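Local coordinates for cysteine protease (Listeria monocytogenes, PDB 5HU4), which cleaves the C-terminal sorting signal of surface proteins and, through a thioester intermediate, attaches them covalently to the cell wall, at residues L16-T22 against G30-M34; G5-S11 against D69-D75; G43-G49 against A104-T110. All coordinates share one frame; numbering follows the deposited sequence.

In the fold
The three contacts are alternate seams of one curled sheet, the beta-barrel of the class A sortases. Strand 3-9 of contact 2 pairs with strand 14-19 of contact 1, Val18 N lying 2.6 Å from Gly5 O. Contact 1 passes on to contact 3 through Thr32 N, 2.8 Å from Ala48 O. Across the interior, contacts 2 and 3 face each other, with Ile7 CD1 3.6 Å from Leu108 CD2. Both strands of contact 3 end at the active site: Thr110 is about 5 Å from Cys111, and Gly49 about 5 Å from His50, side chain to side chain. The side chain of Met34 in contact 1 is about 10 Å from that of Cys111; contact 2 is remote.

Contact 1 of 3, residues L16-T22 against G30-M34; sequences LLVFKGT and GATTM
Phe19 joins the short strand 31-33 through both of its backbone polar atoms, its N giving a nearly straight bond to Ala31 O (2.7 Å) and its O receiving Thr33 N (3.0 Å). Ala31 N reaches Leu17 O at a more bent 135°. These bonds make a parallel ladder, Val18 beside Ala31 and Phe19 beside Thr32.

Beyond the ladder, threonine hydroxyls take over. Thr33 OG1 sits between its own backbone N and carbonyl carbon (chi1 64°), from where it accepts Gly21 N at 2.7 Å and ties the turn after strand 14-19 to the neighbouring strand. Thr22 OG1 gives its proton to Thr33 O at 2.8 Å, standing well above that carbonyl's plane, and is also 2.8 Å from Thr32 OG1, which hydrogen-bonds Ala48 O. Threonine suits these places because its methyl can pack while its hydroxyl bonds: the Thr33 and Val18 side chains cross at about a right angle, CG2 of the first 4.2 Å from CG1 of the second.

The Phe19 ring rests against backbone, with Ala31 O at its edge and CE1 3.8 Å from Gly30 N. A CB on Gly30 would collide with Leu17 O, so glycine fits here.

Strand 14-19 is flanked on its other side by strand 3-9, through backbone bonds of Leu16 and Val18, while strand 31-33 meets strand 44-48, where Thr32 pairs with Ala48.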
ATOM      1  N   LEU A  16       2.528   2.006  -8.053  1.00 20.70           N
ATOM      2  CA  LEU A  16       1.678   0.924  -8.537  1.00 21.88           C
ATOM      3  C   LEU A  16       0.216   1.325  -8.683  1.00 21.51           C
ATOM      4  O   LEU A  16      -0.224   2.337  -8.139  1.00 21.69           O
ATOM      5  CB  LEU A  16       1.780  -0.276  -7.593  1.00 20.13           C
ATOM      6  CG  LEU A  16       3.184  -0.810  -7.307  1.00 19.23           C
ATOM      7  CD1 LEU A  16       3.139  -1.826  -6.181  1.00 18.73           C
ATOM      8  CD2 LEU A  16       3.796  -1.418  -8.560  1.00 18.52           C
ATOM      9  N   LEU A  17      -0.530   0.513  -9.426  1.00 19.98           N
ATOM     10  CA  LEU A  17      -1.975   0.662  -9.520  1.00 19.89           C
ATOM     11  C   LEU A  17      -2.635  -0.098  -8.377  1.00 18.29           C
ATOM     12  O   LEU A  17      -2.127  -1.127  -7.934  1.00 19.82           O
ATOM     13  CB  LEU A  17      -2.489   0.148 -10.866  1.00 19.75           C
ATOM     14  CG  LEU A  17      -2.043   0.900 -12.121  1.00 18.93           C
ATOM     15  CD1 LEU A  17      -2.539   0.187 -13.369  1.00 20.58           C
ATOM     16  CD2 LEU A  17      -2.538   2.337 -12.091  1.00 16.83           C
ATOM     17  N   VAL A  18      -3.763   0.412  -7.895  1.00 19.33           N
ATOM     18  CA  VAL A  18      -4.494  -0.260  -6.828  1.00 19.89           C
ATOM     19  C   VAL A  18      -5.705  -0.996  -7.391  1.00 20.12           C
ATOM     20  O   VAL A  18      -6.522  -0.415  -8.104  1.00 21.13           O
ATOM     21  CB  VAL A  18      -4.956   0.726  -5.741  1.00 19.20           C
ATOM     22  CG1 VAL A  18      -5.606  -0.026  -4.591  1.00 19.04           C
ATOM     23  CG2 VAL A  18      -3.778   1.545  -5.238  1.00 17.94           C
ATOM     24  N   PHE A  19      -5.807  -2.282  -7.073  1.00 21.10           N
ATOM     25  CA  PHE A  19      -6.908  -3.107  -7.551  1.00 21.80           C
ATOM     26  C   PHE A  19      -7.863  -3.443  -6.416  1.00 20.85           C
ATOM     27  O   PHE A  19      -7.471  -3.476  -5.250  1.00 20.57           O
ATOM     28  CB  PHE A  19      -6.380  -4.391  -8.194  1.00 24.05           C
ATOM     29  CG  PHE A  19      -5.610  -4.160  -9.463  1.00 25.60           C
ATOM     30  CD1 PHE A  19      -4.271  -3.808  -9.424  1.00 21.68           C
ATOM     31  CD2 PHE A  19      -6.227  -4.300 -10.697  1.00 26.06           C
ATOM     32  CE1 PHE A  19      -3.562  -3.591 -10.589  1.00 22.69           C
ATOM     33  CE2 PHE A  19      -5.521  -4.088 -11.867  1.00 25.17           C
ATOM     34  CZ  PHE A  19      -4.186  -3.733 -11.813  1.00 22.89           C
ATOM     35  N   LYS A  20      -9.120  -3.692  -6.763  1.00 24.97           N
ATOM     36  CA  LYS A  20     -10.127  -4.039  -5.772  1.00 25.71           C
ATOM     37  C   LYS A  20     -10.170  -5.550  -5.564  1.00 24.98           C
ATOM     38  O   LYS A  20     -10.545  -6.298  -6.465  1.00 25.92           O
ATOM     39  CB  LYS A  20     -11.500  -3.516  -6.199  1.00 28.02           C
ATOM     40  CG  LYS A  20     -12.409  -3.129  -5.044  1.00 27.50           C
ATOM     41  CD  LYS A  20     -13.722  -2.554  -5.553  1.00 32.89           C
ATOM     42  CE  LYS A  20     -14.373  -1.652  -4.516  1.00 29.26           C
ATOM     43  NZ  LYS A  20     -15.527  -0.899  -5.085  1.00 31.86           N
ATOM     44  N   GLY A  21      -9.772  -5.991  -4.375  1.00 23.04           N
ATOM     45  CA  GLY A  21      -9.804  -7.401  -4.035  1.00 20.63           C
ATOM     46  C   GLY A  21      -8.471  -8.105  -4.207  1.00 23.99           C
ATOM     47  O   GLY A  21      -7.787  -7.930  -5.216  1.00 22.79           O
ATOM     48  N   THR A  22      -8.104  -8.905  -3.211  1.00 23.65           N
ATOM     49  CA  THR A  22      -6.881  -9.695  -3.269  1.00 25.75           C
ATOM     50  C   THR A  22      -7.186 -11.108  -3.758  1.00 29.56           C
ATOM     51  O   THR A  22      -7.589 -11.974  -2.981  1.00 31.64           O
ATOM     52  CB  THR A  22      -6.186  -9.767  -1.895  1.00 23.02           C
ATOM     53  OG1 THR A  22      -5.862  -8.444  -1.454  1.00 21.31           O
ATOM     54  CG2 THR A  22      -4.910 -10.592  -1.982  1.00 22.72           C
ATOM     55  N   GLY A  30      -0.604  -5.462  -9.182  1.00 23.60           N
ATOM     56  CA  GLY A  30      -0.252  -4.308  -8.375  1.00 21.18           C
ATOM     57  C   GLY A  30      -0.681  -4.491  -6.933  1.00 22.31           C
ATOM     58  O   GLY A  30      -0.744  -5.615  -6.437  1.00 23.34           O
ATOM     59  N   ALA A  31      -0.973  -3.384  -6.254  1.00 16.74           N
ATOM     60  CA  ALA A  31      -1.472  -3.446  -4.886  1.00 19.82           C
ATOM     61  C   ALA A  31      -2.953  -3.809  -4.890  1.00 21.60           C
ATOM     62  O   ALA A  31      -3.691  -3.417  -5.794  1.00 22.04           O
ATOM     63  CB  ALA A  31      -1.244  -2.123  -4.172  1.00 20.00           C
ATOM     64  N   THR A  32      -3.384  -4.564  -3.884  1.00 20.84           N
ATOM     65  CA  THR A  32      -4.762  -5.039  -3.831  1.00 19.72           C
ATOM     66  C   THR A  32      -5.417  -4.782  -2.477  1.00 20.79           C
ATOM     67  O   THR A  32      -4.827  -5.049  -1.430  1.00 20.88           O
ATOM     68  CB  THR A  32      -4.846  -6.548  -4.137  1.00 20.21           C
ATOM     69  OG1 THR A  32      -4.050  -7.274  -3.192  1.00 21.87           O
ATOM     70  CG2 THR A  32      -4.345  -6.841  -5.543  1.00 20.03           C
ATOM     71  N   THR A  33      -6.640  -4.260  -2.510  1.00 20.28           N
ATOM     72  CA  THR A  33      -7.428  -4.054  -1.300  1.00 22.56           C
ATOM     73  C   THR A  33      -7.719  -5.394  -0.631  1.00 22.55           C
ATOM     74  O   THR A  33      -7.786  -6.424  -1.301  1.00 20.55           O
ATOM     75  CB  THR A  33      -8.753  -3.334  -1.602  1.00 20.81           C
ATOM     76  OG1 THR A  33      -9.566  -4.162  -2.445  1.00 21.12           O
ATOM     77  CG2 THR A  33      -8.492  -2.007  -2.300  1.00 20.72           C
ATOM     78  N   MET A  34      -7.894  -5.378   0.687  1.00 22.09           N
ATOM     79  CA  MET A  34      -8.038  -6.620   1.439  1.00 21.78           C
ATOM     80  C   MET A  34      -9.393  -6.748   2.133  1.00 23.92           C
ATOM     81  O   MET A  34      -9.769  -7.835   2.574  1.00 28.27           O
ATOM     82  CB  MET A  34      -6.907  -6.743   2.460  1.00 21.01           C
ATOM     83  CG  MET A  34      -5.542  -6.928   1.817  1.00 22.83           C
ATOM     84  SD  MET A  34      -4.213  -7.153   3.009  1.00 33.23           S
ATOM     85  CE  MET A  34      -4.008  -8.930   2.940  1.00 24.19           C
TER

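Contact 2 of 3, residues G5-S11 against D69-D75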
ATOM      1  N   GLY A   5      -7.347   3.109  -8.228  1.00 19.97           N
ATOM      2  CA  GLY A   5      -6.427   4.222  -8.075  1.00 18.45           C
ATOM      3  C   GLY A   5      -4.968   3.809  -8.055  1.00 20.10           C
ATOM      4  O   GLY A   5      -4.598   2.774  -8.609  1.00 21.27           O
ATOM      5  N   SER A   6      -4.137   4.624  -7.412  1.00 19.33           N
ATOM      6  CA  SER A   6      -2.702   4.372  -7.362  1.00 20.05           C
ATOM      7  C   SER A   6      -2.127   4.563  -5.962  1.00 20.03           C
ATOM      8  O   SER A   6      -2.682   5.295  -5.144  1.00 20.74           O
ATOM      9  CB  SER A   6      -1.965   5.287  -8.343  1.00 19.09           C
ATOM     10  OG  SER A   6      -2.332   5.004  -9.682  1.00 21.70           O
ATOM     11  N   ILE A   7      -1.010   3.892  -5.699  1.00 20.02           N
ATOM     12  CA  ILE A   7      -0.260   4.092  -4.466  1.00 20.55           C
ATOM     13  C   ILE A   7       1.214   4.291  -4.804  1.00 20.07           C
ATOM     14  O   ILE A   7       1.744   3.650  -5.710  1.00 20.66           O
ATOM     15  CB  ILE A   7      -0.427   2.908  -3.484  1.00 20.87           C
ATOM     16  CG1 ILE A   7       0.371   3.162  -2.202  1.00 22.25           C
ATOM     17  CG2 ILE A   7      -0.009   1.595  -4.133  1.00 20.06           C
ATOM     18  CD1 ILE A   7       0.399   1.993  -1.259  1.00 21.22           C
ATOM     19  N   ALA A   8       1.874   5.194  -4.087  1.00 20.48           N
ATOM     20  CA  ALA A   8       3.272   5.481  -4.361  1.00 18.70           C
ATOM     21  C   ALA A   8       4.092   5.661  -3.089  1.00 19.67           C
ATOM     22  O   ALA A   8       3.683   6.364  -2.164  1.00 19.53           O
ATOM     23  CB  ALA A   8       3.389   6.713  -5.235  1.00 20.04           C
ATOM     24  N   VAL A   9       5.248   5.007  -3.052  1.00 19.34           N
ATOM     25  CA  VAL A   9       6.221   5.207  -1.986  1.00 18.32           C
ATOM     26  C   VAL A   9       7.566   5.571  -2.612  1.00 21.26           C
ATOM     27  O   VAL A   9       8.380   4.694  -2.898  1.00 18.10           O
ATOM     28  CB  VAL A   9       6.380   3.959  -1.099  1.00 20.47           C
ATOM     29  CG1 VAL A   9       7.083   4.327   0.193  1.00 18.62           C
ATOM     30  CG2 VAL A   9       5.025   3.335  -0.802  1.00 18.68           C
ATOM     31  N   PRO A  10       7.794   6.875  -2.831  1.00 21.79           N
ATOM     32  CA  PRO A  10       8.951   7.392  -3.574  1.00 18.46           C
ATOM     33  C   PRO A  10      10.308   7.088  -2.936  1.00 23.17           C
ATOM     34  O   PRO A  10      11.317   7.082  -3.643  1.00 24.32           O
ATOM     35  CB  PRO A  10       8.698   8.905  -3.601  1.00 22.06           C
ATOM     36  CG  PRO A  10       7.795   9.165  -2.444  1.00 19.86           C
ATOM     37  CD  PRO A  10       6.917   7.958  -2.355  1.00 19.01           C
ATOM     38  N   SER A  11      10.340   6.839  -1.631  1.00 23.52           N
ATOM     39  CA  SER A  11      11.601   6.569  -0.948  1.00 22.83           C
ATOM     40  C   SER A  11      12.171   5.208  -1.341  1.00 22.08           C
ATOM     41  O   SER A  11      13.379   4.981  -1.245  1.00 18.41           O
ATOM     42  CB  SER A  11      11.422   6.642   0.570  1.00 19.63           C
ATOM     43  OG  SER A  11      10.732   5.505   1.058  1.00 27.56           O
ATOM     44  N   ASP A  69       8.744   7.635   6.313  1.00 25.58           N
ATOM     45  CA  ASP A  69       8.615   7.861   4.880  1.00 22.25           C
ATOM     46  C   ASP A  69       7.165   8.152   4.520  1.00 23.49           C
ATOM     47  O   ASP A  69       6.243   7.709   5.207  1.00 22.20           O
ATOM     48  CB  ASP A  69       9.120   6.653   4.089  1.00 22.42           C
ATOM     49  CG  ASP A  69      10.613   6.444   4.230  1.00 26.87           C
ATOM     50  OD1 ASP A  69      11.317   7.403   4.609  1.00 27.01           O
ATOM     51  OD2 ASP A  69      11.082   5.319   3.957  1.00 25.68           O
ATOM     52  N   LYS A  70       6.965   8.898   3.441  1.00 19.89           N
ATOM     53  CA  LYS A  70       5.622   9.238   2.994  1.00 22.37           C
ATOM     54  C   LYS A  70       5.046   8.148   2.100  1.00 24.88           C
ATOM     55  O   LYS A  70       5.754   7.569   1.272  1.00 23.00           O
ATOM     56  CB  LYS A  70       5.625  10.573   2.246  1.00 22.02           C
ATOM     57  CG  LYS A  70       6.270  11.724   3.004  1.00 23.54           C
ATOM     58  CD  LYS A  70       5.618  11.946   4.358  1.00 26.93           C
ATOM     59  CE  LYS A  70       5.956  13.325   4.902  1.00 30.32           C
ATOM     60  NZ  LYS A  70       6.205  13.301   6.371  1.00 35.85           N
ATOM     61  N   ILE A  71       3.760   7.865   2.281  1.00 22.99           N
ATOM     62  CA  ILE A  71       3.033   6.985   1.377  1.00 20.26           C
ATOM     63  C   ILE A  71       1.909   7.777   0.723  1.00 21.36           C
ATOM     64  O   ILE A  71       1.096   8.397   1.410  1.00 21.97           O
ATOM     65  CB  ILE A  71       2.448   5.760   2.099  1.00 21.27           C
ATOM     66  CG1 ILE A  71       3.548   4.989   2.828  1.00 21.19           C
ATOM     67  CG2 ILE A  71       1.731   4.852   1.110  1.00 20.56           C
ATOM     68  CD1 ILE A  71       3.027   3.866   3.697  1.00 17.17           C
ATOM     69  N   TYR A  72       1.871   7.765  -0.604  1.00 20.76           N
ATOM     70  CA  TYR A  72       0.861   8.523  -1.329  1.00 20.85           C
ATOM     71  C   TYR A  72      -0.180   7.607  -1.952  1.00 21.29           C
ATOM     72  O   TYR A  72       0.150   6.622  -2.609  1.00 20.29           O
ATOM     73  CB  TYR A  72       1.519   9.396  -2.396  1.00 20.50           C
ATOM     74  CG  TYR A  72       2.454  10.425  -1.808  1.00 24.22           C
ATOM     75  CD1 TYR A  72       1.975  11.645  -1.355  1.00 25.18           C
ATOM     76  CD2 TYR A  72       3.815  10.171  -1.694  1.00 21.97           C
ATOM     77  CE1 TYR A  72       2.824  12.588  -0.811  1.00 25.95           C
ATOM     78  CE2 TYR A  72       4.672  11.108  -1.152  1.00 23.33           C
ATOM     79  CZ  TYR A  72       4.170  12.313  -0.709  1.00 23.46           C
ATOM     80  OH  TYR A  72       5.018  13.252  -0.170  1.00 26.42           O
ATOM     81  N   LEU A  73      -1.443   7.947  -1.727  1.00 21.97           N
ATOM     82  CA  LEU A  73      -2.563   7.151  -2.200  1.00 21.93           C
ATOM     83  C   LEU A  73      -3.584   8.061  -2.868  1.00 24.26           C
ATOM     84  O   LEU A  73      -3.845   9.163  -2.384  1.00 24.96           O
ATOM     85  CB  LEU A  73      -3.198   6.389  -1.036  1.00 23.17           C
ATOM     86  CG  LEU A  73      -4.363   5.442  -1.317  1.00 25.80           C
ATOM     87  CD1 LEU A  73      -3.910   4.258  -2.157  1.00 21.89           C
ATOM     88  CD2 LEU A  73      -4.983   4.975  -0.008  1.00 22.12           C
ATOM     89  N   THR A  74      -4.157   7.614  -3.981  1.00 23.95           N
ATOM     90  CA  THR A  74      -5.142   8.429  -4.681  1.00 22.34           C
ATOM     91  C   THR A  74      -6.235   7.598  -5.349  1.00 21.12           C
ATOM     92  O   THR A  74      -6.007   6.465  -5.777  1.00 21.92           O
ATOM     93  CB  THR A  74      -4.475   9.325  -5.749  1.00 23.55           C
ATOM     94  OG1 THR A  74      -5.436  10.253  -6.269  1.00 23.18           O
ATOM     95  CG2 THR A  74      -3.909   8.488  -6.890  1.00 21.83           C
ATOM     96  N   ASP A  75      -7.431   8.175  -5.412  1.00 19.85           N
ATOM     97  CA  ASP A  75      -8.546   7.589  -6.142  1.00 21.27           C
ATOM     98  C   ASP A  75      -8.804   8.423  -7.390  1.00 22.88           C
ATOM     99  O   ASP A  75      -9.874   8.341  -7.998  1.00 23.88           O
ATOM    100  CB  ASP A  75      -9.800   7.517  -5.264  1.00 20.69           C
ATOM    101  CG  ASP A  75     -10.084   8.824  -4.538  1.00 24.29           C
ATOM    102  OD1 ASP A  75      -9.488   9.860  -4.903  1.00 20.13           O
ATOM    103  OD2 ASP A  75     -10.911   8.813  -3.603  1.00 22.27           O
TER
HETATM  104  O   HOH W   1       8.415   7.747   0.524  1.00 20.65           O
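Ser6 and Thr74, then Ala8 and Tyr72, form two hydrogen-bonded pairs of an antiparallel ladder whose strand axes run at 170°, with Ile7 and Leu73 as the non-hydrogen-bonded pair between them and Tyr72 N bonded to Ala8 O at 2.8 Å.

On one face Ile7 and Ile71 run alongside each other in the same direction, CD1 of the first 3.9 Å from CG2 of the second. Leu73 CD1 fills in against Ile7 CB at 4.0 Å; branched aliphatic chains suit this interior face. On the other, Ala8 CB lies beside Tyr72 CB, and the tyrosine's ring edge meets Pro10 CD, 3.9 Å from Tyr72 CD2, while Tyr141 of the C-terminal helix stacks on the ring. Gly5 passes close to Thr74 O, where a CB would clash.

Past the ladder a water bridges Ser11 N and Lys70 O (2.8 Å from the latter), carrying the pairing on where the strands part. Ser11 OG makes a weak bond to Asp69 OD2, which also accepts Lys66 N.

Strand 3-9 is thus bonded to strand 14-19 along one edge and strand 70-74 along the other, closing the curled sheet into the eight-stranded beta-barrel of the sortase fold.

Contact 3 of 3, residues G43-G49 against A104-T110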
ATOM      1  N   GLY A  43     -10.373   5.342   8.227  1.00 24.41           N
ATOM      2  CA  GLY A  43     -10.095   4.114   8.951  1.00 24.67           C
ATOM      3  C   GLY A  43      -8.786   3.483   8.526  1.00 26.32           C
ATOM      4  O   GLY A  43      -7.808   4.180   8.254  1.00 26.18           O
ATOM      5  N   ASN A  44      -8.764   2.158   8.466  1.00 26.22           N
ATOM      6  CA  ASN A  44      -7.598   1.444   7.968  1.00 24.76           C
ATOM      7  C   ASN A  44      -7.781   1.061   6.506  1.00 22.51           C
ATOM      8  O   ASN A  44      -8.828   0.544   6.119  1.00 22.23           O
ATOM      9  CB  ASN A  44      -7.324   0.197   8.810  1.00 23.16           C
ATOM     10  CG  ASN A  44      -6.067  -0.534   8.376  1.00 22.31           C
ATOM     11  OD1 ASN A  44      -5.184   0.047   7.745  1.00 22.82           O
ATOM     12  ND2 ASN A  44      -5.982  -1.814   8.712  1.00 21.80           N
ATOM     13  N   TYR A  45      -6.761   1.326   5.698  1.00 20.69           N
ATOM     14  CA  TYR A  45      -6.790   0.963   4.288  1.00 21.58           C
ATOM     15  C   TYR A  45      -5.690  -0.048   3.986  1.00 20.15           C
ATOM     16  O   TYR A  45      -4.616   0.320   3.512  1.00 20.55           O
ATOM     17  CB  TYR A  45      -6.632   2.205   3.409  1.00 20.06           C
ATOM     18  CG  TYR A  45      -7.038   1.993   1.967  1.00 21.87           C
ATOM     19  CD1 TYR A  45      -8.367   2.102   1.578  1.00 21.42           C
ATOM     20  CD2 TYR A  45      -6.094   1.689   0.996  1.00 20.83           C
ATOM     21  CE1 TYR A  45      -8.744   1.911   0.261  1.00 20.86           C
ATOM     22  CE2 TYR A  45      -6.462   1.496  -0.322  1.00 22.87           C
ATOM     23  CZ  TYR A  45      -7.787   1.608  -0.684  1.00 20.43           C
ATOM     24  OH  TYR A  45      -8.154   1.416  -1.996  1.00 18.55           O
ATOM     25  N   PRO A  46      -5.956  -1.334   4.270  1.00 20.02           N
ATOM     26  CA  PRO A  46      -4.957  -2.388   4.069  1.00 19.26           C
ATOM     27  C   PRO A  46      -4.744  -2.716   2.596  1.00 22.07           C
ATOM     28  O   PRO A  46      -5.708  -2.848   1.841  1.00 21.20           O
ATOM     29  CB  PRO A  46      -5.557  -3.581   4.814  1.00 20.50           C
ATOM     30  CG  PRO A  46      -7.024  -3.360   4.742  1.00 21.31           C
ATOM     31  CD  PRO A  46      -7.224  -1.869   4.796  1.00 20.02           C
ATOM     32  N   LEU A  47      -3.482  -2.839   2.197  1.00 19.51           N
ATOM     33  CA  LEU A  47      -3.138  -3.185   0.825  1.00 19.69           C
ATOM     34  C   LEU A  47      -2.112  -4.309   0.794  1.00 19.60           C
ATOM     35  O   LEU A  47      -1.121  -4.277   1.524  1.00 22.42           O
ATOM     36  CB  LEU A  47      -2.602  -1.964   0.073  1.00 22.09           C
ATOM     37  CG  LEU A  47      -3.617  -0.878  -0.282  1.00 21.31           C
ATOM     38  CD1 LEU A  47      -2.912   0.383  -0.761  1.00 19.23           C
ATOM     39  CD2 LEU A  47      -4.586  -1.390  -1.334  1.00 17.05           C
ATOM     40  N   ALA A  48      -2.356  -5.303  -0.053  1.00 18.35           N
ATOM     41  CA  ALA A  48      -1.430  -6.415  -0.211  1.00 17.98           C
ATOM     42  C   ALA A  48      -0.707  -6.322  -1.549  1.00 19.27           C
ATOM     43  O   ALA A  48      -1.294  -5.934  -2.558  1.00 22.04           O
ATOM     44  CB  ALA A  48      -2.164  -7.741  -0.091  1.00 17.33           C
ATOM     45  N   GLY A  49       0.572  -6.676  -1.544  1.00 19.60           N
ATOM     46  CA  GLY A  49       1.375  -6.683  -2.752  1.00 20.89           C
ATOM     47  C   GLY A  49       2.415  -7.780  -2.676  1.00 22.05           C
ATOM     48  O   GLY A  49       3.105  -7.918  -1.667  1.00 23.01           O
ATOM     49  N   ALA A 104      -7.216   7.236  11.009  1.00 26.64           N
ATOM     50  CA  ALA A 104      -7.020   7.075   9.575  1.00 23.66           C
ATOM     51  C   ALA A 104      -5.605   6.573   9.305  1.00 25.73           C
ATOM     52  O   ALA A 104      -4.627   7.242   9.642  1.00 27.82           O
ATOM     53  CB  ALA A 104      -7.275   8.382   8.848  1.00 23.71           C
ATOM     54  N   ARG A 105      -5.499   5.393   8.705  1.00 24.16           N
ATOM     55  CA  ARG A 105      -4.197   4.777   8.478  1.00 22.36           C
ATOM     56  C   ARG A 105      -4.163   3.930   7.213  1.00 22.98           C
ATOM     57  O   ARG A 105      -5.203   3.509   6.704  1.00 21.60           O
ATOM     58  CB  ARG A 105      -3.806   3.909   9.674  1.00 22.65           C
ATOM     59  CG  ARG A 105      -4.769   2.761   9.922  1.00 25.54           C
ATOM     60  CD  ARG A 105      -4.151   1.690  10.804  1.00 26.72           C
ATOM     61  NE  ARG A 105      -3.815   2.196  12.131  1.00 27.87           N
ATOM     62  CZ  ARG A 105      -3.051   1.546  13.002  1.00 31.14           C
ATOM     63  NH1 ARG A 105      -2.543   0.362  12.686  1.00 28.75           N
ATOM     64  NH2 ARG A 105      -2.794   2.080  14.188  1.00 30.88           N
ATOM     65  N   ILE A 106      -2.956   3.686   6.712  1.00 21.70           N
ATOM     66  CA  ILE A 106      -2.755   2.757   5.609  1.00 20.68           C
ATOM     67  C   ILE A 106      -1.883   1.599   6.091  1.00 20.77           C
ATOM     68  O   ILE A 106      -0.975   1.787   6.902  1.00 20.83           O
ATOM     69  CB  ILE A 106      -2.115   3.449   4.379  1.00 20.40           C
ATOM     70  CG1 ILE A 106      -2.177   2.537   3.151  1.00 20.33           C
ATOM     71  CG2 ILE A 106      -0.684   3.883   4.673  1.00 19.54           C
ATOM     72  CD1 ILE A 106      -1.631   3.171   1.890  1.00 18.34           C
ATOM     73  N   THR A 107      -2.180   0.396   5.613  1.00 21.38           N
ATOM     74  CA  THR A 107      -1.454  -0.791   6.044  1.00 20.93           C
ATOM     75  C   THR A 107      -0.931  -1.584   4.853  1.00 20.16           C
ATOM     76  O   THR A 107      -1.693  -2.245   4.152  1.00 21.65           O
ATOM     77  CB  THR A 107      -2.339  -1.705   6.914  1.00 22.75           C
ATOM     78  OG1 THR A 107      -2.863  -0.955   8.018  1.00 25.50           O
ATOM     79  CG2 THR A 107      -1.535  -2.883   7.440  1.00 22.67           C
ATOM     80  N   LEU A 108       0.378  -1.512   4.631  1.00 21.33           N
ATOM     81  CA  LEU A 108       1.002  -2.208   3.513  1.00 20.12           C
ATOM     82  C   LEU A 108       1.500  -3.584   3.945  1.00 21.25           C
ATOM     83  O   LEU A 108       2.240  -3.707   4.921  1.00 19.80           O
ATOM     84  CB  LEU A 108       2.154  -1.381   2.940  1.00 17.81           C
ATOM     85  CG  LEU A 108       1.809   0.062   2.564  1.00 18.37           C
ATOM     86  CD1 LEU A 108       2.947   0.702   1.786  1.00 17.40           C
ATOM     87  CD2 LEU A 108       0.514   0.110   1.770  1.00 19.24           C
ATOM     88  N   ILE A 109       1.089  -4.614   3.213  1.00 20.04           N
ATOM     89  CA  ILE A 109       1.415  -5.986   3.582  1.00 20.17           C
ATOM     90  C   ILE A 109       2.078  -6.749   2.439  1.00 21.37           C
ATOM     91  O   ILE A 109       1.567  -6.781   1.318  1.00 20.30           O
ATOM     92  CB  ILE A 109       0.157  -6.759   4.029  1.00 22.08           C
ATOM     93  CG1 ILE A 109      -0.569  -6.001   5.142  1.00 22.80           C
ATOM     94  CG2 ILE A 109       0.525  -8.165   4.485  1.00 21.29           C
ATOM     95  CD1 ILE A 109      -1.814  -6.692   5.641  1.00 27.66           C
ATOM     96  N   THR A 110       3.220  -7.361   2.735  1.00 19.06           N
ATOM     97  CA  THR A 110       3.917  -8.200   1.769  1.00 22.44           C
ATOM     98  C   THR A 110       4.651  -9.331   2.479  1.00 23.43           C
ATOM     99  O   THR A 110       4.886  -9.269   3.686  1.00 24.94           O
ATOM    100  CB  THR A 110       4.921  -7.388   0.926  1.00 22.39           C
ATOM    101  OG1 THR A 110       5.326  -8.156  -0.215  1.00 20.61           O
ATOM    102  CG2 THR A 110       6.146  -7.015   1.751  1.00 24.06           C
TER
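Leu47 pushes its side chain into a hollow between Ile106 and Leu108: its CD1 meets Ile106 CD1 and its CB meets Leu108 CD2, each at 4.1 Å. Leu47 CD1 also lies at the edge of the Tyr45 ring, in its plane. Ile106 holds its CG1 anti to the backbone N (chi1 -168°), which lays that carbon 3.3 Å from Tyr45 O and sends the chain's end toward Leu47. Ile7 and Ile71 cover this surface from across the interior, so long aliphatic chains suit it.

At one end of the reverse face the packing is polar. Asn44 CG lies opposite the backbone N (chi1 -177°), which lays the amide obliquely over the aliphatic part of Arg105, OD1 3.5 Å from Arg105 CG and the amide and guanidinium planes nearly perpendicular. The arginine's charged end turns to Asp103. Asn44 OD1 accepts Thr107 OG1 at 2.5 Å, while Asn44 ND2 is held by Val97 O and Asp99 O, fixing the amide at both ends.

This is one of the parallel pairings in the wall of the sortase beta-barrel, which strand 119-132 continues beyond 105-111. Pro46 fits because its nitrogen, with no hydrogen to donate, is not called on in this ladder: Tyr45 N and Leu47 N give the bonds, the latter reaching Thr107 O at 2.7 Å.

Toward the catalytic end, Thr110 OG1 reaches Gly49 O at 2.7 Å, next to Cys111 and His50.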